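Local structure of alanine racemase (Corynebacterium glutamicum, 2DY3) at residues L4-L10 with R355-V361; I110-H116 with A147-E151; M236-V242 with G321-F327. The protein is a PLP-containing enzyme of the alanine racemase family, built from an N-terminal TIM-type barrel and a C-terminal beta domain and assembled as a dimer. All blocks are in the same frame, centred on the assembly; numbering follows the deposited sequence.

Interaction 1: residues L4-L10 with R355-V361; sequences LTTKIDL and RTVRAYV
Strands 4-8 and 357-360 run parallel, Thr5 to Ile8 in register with Val357 to Tyr360, their axes 4.6 Å apart at closest and inclined by 31°. Backbone bonds pass back and forth: Val357 N reaches Leu4 O, Thr6 N reaches Val357 O, and Ala359 N reaches Thr6 O at 2.9 Å. Ile8 N then gives to Ala359 O. Leu4 and Thr356 lie side by side, and packing is tight, Leu4 CD2 standing 3.2 Å from Thr356 CG2. Through this pair of strands the two ends of the chain meet in the mixed sheet of the C-terminal domain, where strand 236-247 flanks 4-8 on its other edge. On the sheet face of Thr6, Ile8, Arg358 and Tyr360, a water bridges Thr6 OG1, 2.9 Å away, to Arg358 NE by a weak bond, while Arg358 NH2 donates to Asn39 O. The Ile8 side chain slants across the aliphatic part of Arg358, Ile8 CG1 3.7 Å from Arg358 CG. The Tyr360 ring runs beside Ile8, with Tyr360 CD1 3.7 Å from Ile8 CB. Tyr360 CG lies beside its own backbone N (chi1 -61°), which brings Tyr360 CD1 within 4.2 Å of Leu10 CD2 as well.

Interaction 2: residues I110-H116 with A147-E151; sequences IETDAEH and APHIE
The imidazole of His149 points into the curve of residues 110-116, several of whose backbone carbonyls approach it. Ile150 CG1, from the neighbouring residue, lies over the centre of one ring face, 3.8 Å above the plane. At the edge, near the ring plane, is the carbonyl of Ile110, with Ile110 O 3.2 Å from His149 CE1. Thr112 O and Ala114 O approach obliquely; the former is 2.9 Å from His149 NE2, but the angle is too poor for a hydrogen bond, and NE2 has a weak bond to Leu109 O instead. The ring enters the loop because His149 CG stands between its own backbone N and carbonyl carbon (chi1 65°). His149 CB touches Ala114 O and Glu115 O, each at 3.3 Å. The edge of the other imidazole, that of His116, faces the Glu151 side chain, with the ring and carboxylate planes 68° apart. A weak, strongly bent bond is modelled from His116 NE2 to Glu151 OE2, but the position of Glu151 OE2 is less certain, so the pairing is doubtful.

Apolar packing closes the other end of the contact. Ile110 and Ile150 cross at about a right angle, bringing Ile110 CG1 tightly against Ile150 CD1 at 3.5 Å, while Ile110 CG1 also rests on Ala147 CB at 4.0 Å. Leu144 of helix 134-146 touches both isoleucines.

Between the segments the backbones come together at His116, whose CA is 3.3 Å from His149 O in a CA-H...O contact. Residues 147-150 form a type I beta turn leading into strand 150-156, and the loop leads from helix 103-110 into strand 117-122. The contact thus pairs two successive helix-to-strand connections at the N-terminal ends of adjacent parallel strands, an arrangement characteristic of the beta/alpha repeats of a TIM-type barrel.

Interaction 3: residues M236-V242 with G321-F327; sequences MTWEAKV and GAKAVIF
Trp238 O accepts two backbone donors, Ile326 N at 2.8 Å and, weakly, Phe327 N at 3.4 Å, the signature of a classic beta bulge in this antiparallel pairing within the C-terminal beta domain. Trp238 N in turn gives to Phe327 O, nearly in line with its C=O bond. Past the bulge, Ala240 and Ala324 satisfy each other twice: Ala324 N reaches Ala240 O at 2.6 Å, and Ala240 N returns to Ala324 O at 2.9 Å. Val242 N then donates to Ala322 O, and Gly321 N to Val242 O, finishing the pairing. The outer strand edges have partners too: Thr237 and Glu239 bond through their backbones to Lys7 and Thr5, and Val325 to Thr290. Thr237 OG1 bonds with Glu329 N. Glu239 OE2 packs 3.6 Å from Lys323 CE, short of a salt bridge.

The bulge turns both Ile326 and Phe327 onto Trp238. Ile326 CD1 sits over the indole, 3.8 Å from the centroid of its six-membered ring, in a CH-pi contact. Trp238 CB covers one face of the Phe327 ring, and at that ring's edge Met236 SD makes a Met-aromatic contact, 3.8 Å from Phe327 CZ.

Interactions 1 and 3 belong to one sheet, their centres 11 Å apart, and meet where strands 4-8 and 236-247 are neighbours. Side chains join them as well, Thr356 CG2 packing 3.3 Å from Trp238 NE1. Interaction 2 lies far off in the N-terminal barrel, about 31 Å from interaction 1 and 34 Å from interaction 3 between nearest atoms, on the opposite side of the chain's centre. Of interactions 1 and 3, the first lies nearer a bound PLP: the Arg355 side chain is about 8 Å from it, and is salt-bridged to Asp305 and Asp277 of its own chain and to Glu64 of the second subunit. The Met236 side chain is about 13 Å from a bound PLP.

Interaction 1: residues L4-L10 with R355-V361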
loop_
_atom_site.group_PDB
_atom_site.type_symbol
_atom_site.label_atom_id
_atom_site.label_comp_id
_atom_site.label_asym_id
_atom_site.label_seq_id
_atom_site.Cartn_x
_atom_site.Cartn_y
_atom_site.Cartn_z
ATOM N N LEU B 4 -13.188 3.597 6.680
ATOM C CA LEU B 4 -12.473 3.695 5.417
ATOM C C LEU B 4 -12.592 2.400 4.622
ATOM O O LEU B 4 -12.166 1.342 5.076
ATOM C CB LEU B 4 -11.001 4.008 5.693
ATOM C CG LEU B 4 -10.104 4.232 4.478
ATOM C CD1 LEU B 4 -10.629 5.421 3.677
ATOM C CD2 LEU B 4 -8.669 4.475 4.942
ATOM N N THR B 5 -13.151 2.481 3.424
ATOM C CA THR B 5 -13.324 1.276 2.627
ATOM C C THR B 5 -13.268 1.505 1.126
ATOM O O THR B 5 -13.301 2.639 0.644
ATOM C CB THR B 5 -14.695 0.626 2.911
ATOM O OG1 THR B 5 -15.719 1.393 2.270
ATOM C CG2 THR B 5 -14.988 0.594 4.411
ATOM N N THR B 6 -13.165 0.403 0.394
ATOM C CA THR B 6 -13.199 0.434 -1.055
ATOM C C THR B 6 -14.393 -0.449 -1.397
ATOM O O THR B 6 -14.496 -1.573 -0.902
ATOM C CB THR B 6 -11.939 -0.173 -1.703
ATOM O OG1 THR B 6 -11.649 -1.445 -1.103
ATOM C CG2 THR B 6 -10.750 0.768 -1.547
ATOM N N LYS B 7 -15.315 0.076 -2.196
ATOM C CA LYS B 7 -16.488 -0.685 -2.615
ATOM C C LYS B 7 -16.134 -1.344 -3.932
ATOM O O LYS B 7 -15.793 -0.655 -4.890
ATOM C CB LYS B 7 -17.690 0.221 -2.875
ATOM C CG LYS B 7 -18.433 0.746 -1.667
ATOM C CD LYS B 7 -19.637 1.548 -2.153
ATOM C CE LYS B 7 -20.539 2.002 -1.020
ATOM N NZ LYS B 7 -21.702 2.792 -1.534
ATOM N N ILE B 8 -16.217 -2.666 -3.984
ATOM C CA ILE B 8 -15.921 -3.376 -5.210
ATOM C C ILE B 8 -17.211 -3.910 -5.806
ATOM O O ILE B 8 -17.829 -4.821 -5.260
ATOM C CB ILE B 8 -14.958 -4.557 -4.976
ATOM C CG1 ILE B 8 -13.737 -4.089 -4.185
ATOM C CG2 ILE B 8 -14.508 -5.130 -6.311
ATOM C CD1 ILE B 8 -13.043 -2.880 -4.783
ATOM N N ASP B 9 -17.611 -3.329 -6.930
ATOM C CA ASP B 9 -18.823 -3.744 -7.619
ATOM C C ASP B 9 -18.514 -4.945 -8.511
ATOM O O ASP B 9 -17.964 -4.787 -9.598
ATOM C CB ASP B 9 -19.351 -2.589 -8.467
ATOM C CG ASP B 9 -20.651 -2.925 -9.170
ATOM O OD1 ASP B 9 -21.026 -4.117 -9.217
ATOM O OD2 ASP B 9 -21.294 -1.989 -9.689
ATOM N N LEU B 10 -18.876 -6.140 -8.053
ATOM C CA LEU B 10 -18.621 -7.355 -8.816
ATOM C C LEU B 10 -19.447 -7.448 -10.097
ATOM O O LEU B 10 -18.974 -7.986 -11.103
ATOM C CB LEU B 10 -18.859 -8.588 -7.933
ATOM C CG LEU B 10 -17.861 -8.707 -6.776
ATOM C CD1 LEU B 10 -18.169 -9.925 -5.902
ATOM C CD2 LEU B 10 -16.459 -8.795 -7.350
ATOM N N ARG B 355 -5.602 0.937 6.661
ATOM C CA ARG B 355 -6.848 0.685 7.377
ATOM C C ARG B 355 -8.034 0.469 6.438
ATOM O O ARG B 355 -9.105 0.038 6.870
ATOM C CB ARG B 355 -7.152 1.838 8.342
ATOM C CG ARG B 355 -6.419 1.765 9.697
ATOM C CD ARG B 355 -4.900 1.858 9.560
ATOM N NE ARG B 355 -4.456 3.164 9.076
ATOM C CZ ARG B 355 -4.089 4.176 9.855
ATOM N NH1 ARG B 355 -4.110 4.046 11.178
ATOM N NH2 ARG B 355 -3.682 5.318 9.309
ATOM N N THR B 356 -7.841 0.759 5.155
ATOM C CA THR B 356 -8.901 0.593 4.166
ATOM C C THR B 356 -9.415 -0.845 4.141
ATOM O O THR B 356 -8.643 -1.783 3.968
ATOM C CB THR B 356 -8.411 0.922 2.742
ATOM O OG1 THR B 356 -7.408 -0.027 2.355
ATOM C CG2 THR B 356 -7.819 2.302 2.682
ATOM N N VAL B 357 -10.721 -1.011 4.299
ATOM C CA VAL B 357 -11.317 -2.340 4.273
ATOM C C VAL B 357 -12.035 -2.538 2.944
ATOM O O VAL B 357 -12.693 -1.630 2.439
ATOM C CB VAL B 357 -12.320 -2.534 5.427
ATOM C CG1 VAL B 357 -12.960 -3.910 5.331
ATOM C CG2 VAL B 357 -11.608 -2.373 6.754
ATOM N N ARG B 358 -11.908 -3.730 2.382
ATOM C CA ARG B 358 -12.525 -4.030 1.102
ATOM C C ARG B 358 -13.936 -4.599 1.266
ATOM O O ARG B 358 -14.135 -5.597 1.961
ATOM C CB ARG B 358 -11.624 -5.010 0.340
ATOM C CG ARG B 358 -12.001 -5.264 -1.096
ATOM C CD ARG B 358 -10.978 -6.175 -1.785
ATOM N NE ARG B 358 -9.692 -5.520 -2.032
ATOM C CZ ARG B 358 -8.537 -5.891 -1.478
ATOM N NH1 ARG B 358 -8.495 -6.915 -0.638
ATOM N NH2 ARG B 358 -7.419 -5.244 -1.774
ATOM N N ALA B 359 -14.912 -3.948 0.635
ATOM C CA ALA B 359 -16.303 -4.392 0.687
ATOM C C ALA B 359 -16.810 -4.653 -0.731
ATOM O O ALA B 359 -16.577 -3.859 -1.649
ATOM C CB ALA B 359 -17.166 -3.351 1.366
ATOM N N TYR B 360 -17.522 -5.760 -0.903
ATOM C CA TYR B 360 -18.017 -6.133 -2.217
ATOM C C TYR B 360 -19.443 -5.688 -2.525
ATOM O O TYR B 360 -20.379 -6.013 -1.800
ATOM C CB TYR B 360 -17.858 -7.643 -2.385
ATOM C CG TYR B 360 -16.405 -8.055 -2.301
ATOM C CD1 TYR B 360 -15.542 -7.835 -3.369
ATOM C CD2 TYR B 360 -15.878 -8.580 -1.129
ATOM C CE1 TYR B 360 -14.196 -8.124 -3.272
ATOM C CE2 TYR B 360 -14.532 -8.869 -1.019
ATOM C CZ TYR B 360 -13.695 -8.638 -2.095
ATOM O OH TYR B 360 -12.350 -8.916 -1.996
ATOM N N VAL B 361 -19.565 -4.923 -3.607
ATOM C CA VAL B 361 -20.827 -4.374 -4.100
ATOM C C VAL B 361 -21.567 -3.508 -3.091
ATOM O O VAL B 361 -21.574 -3.794 -1.894
ATOM C CB VAL B 361 -21.766 -5.491 -4.582
ATOM C CG1 VAL B 361 -23.055 -4.896 -5.099
ATOM C CG2 VAL B 361 -21.084 -6.292 -5.673
HETATM O O HOH W 1 -11.901 1.407 7.935
HETATM O O HOH W 2 -9.315 -2.451 -2.433
#

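Interaction 2: residues I110-H116 with A147-E151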
loop_
_atom_site.group_PDB
_atom_site.type_symbol
_atom_site.label_atom_id
_atom_site.label_comp_id
_atom_site.label_asym_id
_atom_site.label_seq_id
_atom_site.Cartn_x
_atom_site.Cartn_y
_atom_site.Cartn_z
ATOM N N ILE B 110 14.225 -27.247 -18.327
ATOM C CA ILE B 110 14.654 -28.440 -19.048
ATOM C C ILE B 110 15.278 -29.449 -18.096
ATOM O O ILE B 110 15.139 -30.662 -18.278
ATOM C CB ILE B 110 15.686 -28.087 -20.135
ATOM C CG1 ILE B 110 15.010 -27.292 -21.257
ATOM C CG2 ILE B 110 16.313 -29.349 -20.693
ATOM C CD1 ILE B 110 15.989 -26.716 -22.262
ATOM N N GLU B 111 15.959 -28.948 -17.073
ATOM C CA GLU B 111 16.603 -29.830 -16.115
ATOM C C GLU B 111 15.669 -30.263 -14.991
ATOM O O GLU B 111 16.099 -30.917 -14.039
ATOM C CB GLU B 111 17.858 -29.161 -15.552
ATOM C CG GLU B 111 18.946 -28.954 -16.605
ATOM C CD GLU B 111 20.130 -28.162 -16.084
ATOM O OE1 GLU B 111 21.109 -27.990 -16.841
ATOM O OE2 GLU B 111 20.081 -27.704 -14.924
ATOM N N THR B 112 14.393 -29.904 -15.106
ATOM C CA THR B 112 13.398 -30.280 -14.102
ATOM C C THR B 112 12.726 -31.587 -14.503
ATOM O O THR B 112 12.201 -31.706 -15.617
ATOM C CB THR B 112 12.286 -29.224 -13.961
ATOM O OG1 THR B 112 12.816 -28.032 -13.372
ATOM C CG2 THR B 112 11.159 -29.770 -13.086
ATOM N N ASP B 113 12.723 -32.556 -13.593
ATOM C CA ASP B 113 12.112 -33.850 -13.881
ATOM C C ASP B 113 10.647 -33.898 -13.476
ATOM O O ASP B 113 10.299 -34.360 -12.388
ATOM C CB ASP B 113 12.881 -34.979 -13.183
ATOM C CG ASP B 113 12.309 -36.358 -13.494
ATOM O OD1 ASP B 113 11.308 -36.442 -14.244
ATOM O OD2 ASP B 113 12.860 -37.357 -12.992
ATOM N N ALA B 114 9.798 -33.405 -14.371
ATOM C CA ALA B 114 8.357 -33.390 -14.183
ATOM C C ALA B 114 7.776 -33.931 -15.481
ATOM O O ALA B 114 8.353 -33.732 -16.548
ATOM C CB ALA B 114 7.869 -31.969 -13.935
ATOM N N GLU B 115 6.640 -34.611 -15.385
ATOM C CA GLU B 115 5.986 -35.215 -16.543
ATOM C C GLU B 115 5.757 -34.305 -17.746
ATOM O O GLU B 115 6.308 -34.546 -18.823
ATOM C CB GLU B 115 4.656 -35.844 -16.111
ATOM C CG GLU B 115 3.814 -34.947 -15.210
ATOM C CD GLU B 115 2.539 -35.614 -14.726
ATOM O OE1 GLU B 115 1.648 -35.882 -15.561
ATOM O OE2 GLU B 115 2.431 -35.873 -13.507
ATOM N N HIS B 116 4.945 -33.266 -17.574
ATOM C CA HIS B 116 4.645 -32.359 -18.682
ATOM C C HIS B 116 4.582 -30.901 -18.229
ATOM O O HIS B 116 3.615 -30.476 -17.602
ATOM C CB HIS B 116 3.322 -32.781 -19.324
ATOM C CG HIS B 116 2.814 -31.828 -20.357
ATOM N ND1 HIS B 116 2.260 -30.609 -20.034
ATOM C CD2 HIS B 116 2.761 -31.921 -21.706
ATOM C CE1 HIS B 116 1.885 -29.992 -21.139
ATOM N NE2 HIS B 116 2.178 -30.766 -22.169
ATOM N N ALA B 147 13.621 -30.777 -25.436
ATOM C CA ALA B 147 13.068 -31.271 -24.176
ATOM C C ALA B 147 11.699 -31.930 -24.320
ATOM O O ALA B 147 10.692 -31.260 -24.541
ATOM C CB ALA B 147 12.994 -30.134 -23.169
ATOM N N PRO B 148 11.649 -33.261 -24.172
ATOM C CA PRO B 148 10.437 -34.080 -24.276
ATOM C C PRO B 148 9.317 -33.636 -23.344
ATOM O O PRO B 148 8.192 -33.397 -23.777
ATOM C CB PRO B 148 10.936 -35.483 -23.924
ATOM C CG PRO B 148 12.351 -35.463 -24.371
ATOM C CD PRO B 148 12.823 -34.109 -23.898
ATOM N N HIS B 149 9.639 -33.531 -22.060
ATOM C CA HIS B 149 8.671 -33.151 -21.036
ATOM C C HIS B 149 8.176 -31.711 -21.076
ATOM O O HIS B 149 7.277 -31.352 -20.329
ATOM C CB HIS B 149 9.259 -33.427 -19.656
ATOM C CG HIS B 149 10.456 -32.587 -19.334
ATOM N ND1 HIS B 149 11.576 -32.546 -20.137
ATOM C CD2 HIS B 149 10.713 -31.771 -18.286
ATOM C CE1 HIS B 149 12.473 -31.742 -19.594
ATOM N NE2 HIS B 149 11.975 -31.259 -18.470
ATOM N N ILE B 150 8.751 -30.882 -21.937
ATOM C CA ILE B 150 8.329 -29.487 -22.010
ATOM C C ILE B 150 7.436 -29.183 -23.205
ATOM O O ILE B 150 7.766 -29.524 -24.330
ATOM C CB ILE B 150 9.543 -28.541 -22.083
ATOM C CG1 ILE B 150 10.337 -28.602 -20.778
ATOM C CG2 ILE B 150 9.081 -27.128 -22.361
ATOM C CD1 ILE B 150 11.572 -27.751 -20.805
ATOM N N GLU B 151 6.296 -28.547 -22.957
ATOM C CA GLU B 151 5.406 -28.182 -24.050
ATOM C C GLU B 151 5.336 -26.662 -24.170
ATOM O O GLU B 151 4.802 -25.984 -23.294
ATOM C CB GLU B 151 3.989 -28.717 -23.836
ATOM C CG GLU B 151 3.070 -28.326 -24.995
ATOM C CD GLU B 151 1.585 -28.442 -24.685
ATOM O OE1 GLU B 151 0.777 -28.044 -25.552
ATOM O OE2 GLU B 151 1.220 -28.924 -23.593
#

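Interaction 3: residues M236-V242 with G321-F327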
loop_
_atom_site.group_PDB
_atom_site.type_symbol
_atom_site.label_atom_id
_atom_site.label_comp_id
_atom_site.label_asym_id
_atom_site.label_seq_id
_atom_site.Cartn_x
_atom_site.Cartn_y
_atom_site.Cartn_z
ATOM N N MET B 236 -14.317 0.099 -8.734
ATOM C CA MET B 236 -13.840 0.512 -7.421
ATOM C C MET B 236 -14.226 1.924 -7.015
ATOM O O MET B 236 -14.197 2.858 -7.822
ATOM C CB MET B 236 -12.308 0.390 -7.341
ATOM C CG MET B 236 -11.721 0.829 -5.995
ATOM S SD MET B 236 -9.901 0.772 -5.929
ATOM C CE MET B 236 -9.619 -1.008 -5.781
ATOM N N THR B 237 -14.598 2.056 -5.751
ATOM C CA THR B 237 -14.936 3.344 -5.166
ATOM C C THR B 237 -14.207 3.373 -3.823
ATOM O O THR B 237 -14.325 2.432 -3.034
ATOM C CB THR B 237 -16.447 3.491 -4.915
ATOM O OG1 THR B 237 -17.151 3.480 -6.166
ATOM C CG2 THR B 237 -16.735 4.803 -4.186
ATOM N N TRP B 238 -13.425 4.421 -3.586
ATOM C CA TRP B 238 -12.691 4.580 -2.327
ATOM C C TRP B 238 -13.421 5.684 -1.570
ATOM O O TRP B 238 -13.545 6.804 -2.066
ATOM C CB TRP B 238 -11.232 4.983 -2.609
ATOM C CG TRP B 238 -10.291 4.875 -1.422
ATOM C CD1 TRP B 238 -10.426 4.052 -0.340
ATOM C CD2 TRP B 238 -9.035 5.552 -1.254
ATOM N NE1 TRP B 238 -9.337 4.170 0.485
ATOM C CE2 TRP B 238 -8.466 5.081 -0.052
ATOM C CE3 TRP B 238 -8.335 6.504 -2.005
ATOM C CZ2 TRP B 238 -7.227 5.529 0.418
ATOM C CZ3 TRP B 238 -7.106 6.948 -1.538
ATOM C CH2 TRP B 238 -6.564 6.460 -0.338
ATOM N N GLU B 239 -13.917 5.371 -0.377
ATOM C CA GLU B 239 -14.660 6.355 0.400
ATOM C C GLU B 239 -14.439 6.251 1.906
ATOM O O GLU B 239 -14.184 5.172 2.451
ATOM C CB GLU B 239 -16.161 6.235 0.095
ATOM C CG GLU B 239 -16.799 4.944 0.580
ATOM C CD GLU B 239 -18.216 4.736 0.048
ATOM O OE1 GLU B 239 -18.891 3.793 0.504
ATOM O OE2 GLU B 239 -18.653 5.508 -0.831
ATOM N N ALA B 240 -14.552 7.390 2.574
ATOM C CA ALA B 240 -14.369 7.452 4.013
ATOM C C ALA B 240 -15.521 8.208 4.648
ATOM O O ALA B 240 -16.227 8.967 3.988
ATOM C CB ALA B 240 -13.048 8.147 4.339
ATOM N N LYS B 241 -15.718 7.982 5.937
ATOM C CA LYS B 241 -16.762 8.671 6.664
ATOM C C LYS B 241 -16.067 9.756 7.476
ATOM O O LYS B 241 -15.082 9.486 8.169
ATOM C CB LYS B 241 -17.503 7.686 7.569
ATOM C CG LYS B 241 -18.194 6.582 6.776
ATOM C CD LYS B 241 -19.272 5.886 7.582
ATOM C CE LYS B 241 -20.124 4.998 6.685
ATOM N NZ LYS B 241 -21.203 4.302 7.440
ATOM N N VAL B 242 -16.565 10.983 7.366
ATOM C CA VAL B 242 -15.993 12.109 8.086
ATOM C C VAL B 242 -16.024 11.837 9.583
ATOM O O VAL B 242 -17.070 11.510 10.142
ATOM C CB VAL B 242 -16.776 13.406 7.783
ATOM C CG1 VAL B 242 -16.165 14.583 8.550
ATOM C CG2 VAL B 242 -16.763 13.673 6.282
ATOM N N GLY B 321 -19.759 11.685 10.025
ATOM C CA GLY B 321 -20.470 10.484 9.632
ATOM C C GLY B 321 -20.853 10.535 8.163
ATOM O O GLY B 321 -21.268 9.532 7.582
ATOM N N ALA B 322 -20.710 11.710 7.559
ATOM C CA ALA B 322 -21.034 11.887 6.149
ATOM C C ALA B 322 -20.036 11.102 5.304
ATOM O O ALA B 322 -18.851 11.035 5.632
ATOM C CB ALA B 322 -20.983 13.360 5.782
ATOM N N LYS B 323 -20.527 10.502 4.223
ATOM C CA LYS B 323 -19.680 9.727 3.328
ATOM C C LYS B 323 -18.938 10.621 2.345
ATOM O O LYS B 323 -19.555 11.357 1.566
ATOM C CB LYS B 323 -20.519 8.723 2.539
ATOM C CG LYS B 323 -21.057 7.566 3.361
ATOM C CD LYS B 323 -22.080 6.772 2.563
ATOM C CE LYS B 323 -21.519 6.305 1.224
ATOM N NZ LYS B 323 -22.531 5.535 0.428
ATOM N N ALA B 324 -17.611 10.550 2.388
ATOM C CA ALA B 324 -16.768 11.329 1.489
ATOM C C ALA B 324 -16.128 10.407 0.446
ATOM O O ALA B 324 -15.315 9.544 0.784
ATOM C CB ALA B 324 -15.683 12.045 2.283
ATOM N N VAL B 325 -16.505 10.587 -0.814
ATOM C CA VAL B 325 -15.952 9.785 -1.903
ATOM C C VAL B 325 -14.626 10.390 -2.359
ATOM O O VAL B 325 -14.576 11.548 -2.758
ATOM C CB VAL B 325 -16.924 9.733 -3.129
ATOM C CG1 VAL B 325 -16.278 8.971 -4.282
ATOM C CG2 VAL B 325 -18.246 9.073 -2.730
ATOM N N ILE B 326 -13.553 9.609 -2.285
ATOM C CA ILE B 326 -12.239 10.077 -2.712
ATOM C C ILE B 326 -12.197 9.898 -4.229
ATOM O O ILE B 326 -11.724 10.771 -4.961
ATOM C CB ILE B 326 -11.121 9.274 -2.014
ATOM C CG1 ILE B 326 -11.210 9.509 -0.495
ATOM C CG2 ILE B 326 -9.763 9.676 -2.565
ATOM C CD1 ILE B 326 -10.264 8.653 0.342
ATOM N N PHE B 327 -12.709 8.760 -4.687
ATOM C CA PHE B 327 -12.830 8.476 -6.113
ATOM C C PHE B 327 -13.729 7.262 -6.292
ATOM O O PHE B 327 -13.734 6.350 -5.466
ATOM C CB PHE B 327 -11.454 8.276 -6.785
ATOM C CG PHE B 327 -10.808 6.934 -6.533
ATOM C CD1 PHE B 327 -11.244 5.799 -7.192
ATOM C CD2 PHE B 327 -9.718 6.829 -5.684
ATOM C CE1 PHE B 327 -10.600 4.585 -7.015
ATOM C CE2 PHE B 327 -9.069 5.615 -5.503
ATOM C CZ PHE B 327 -9.511 4.495 -6.170
#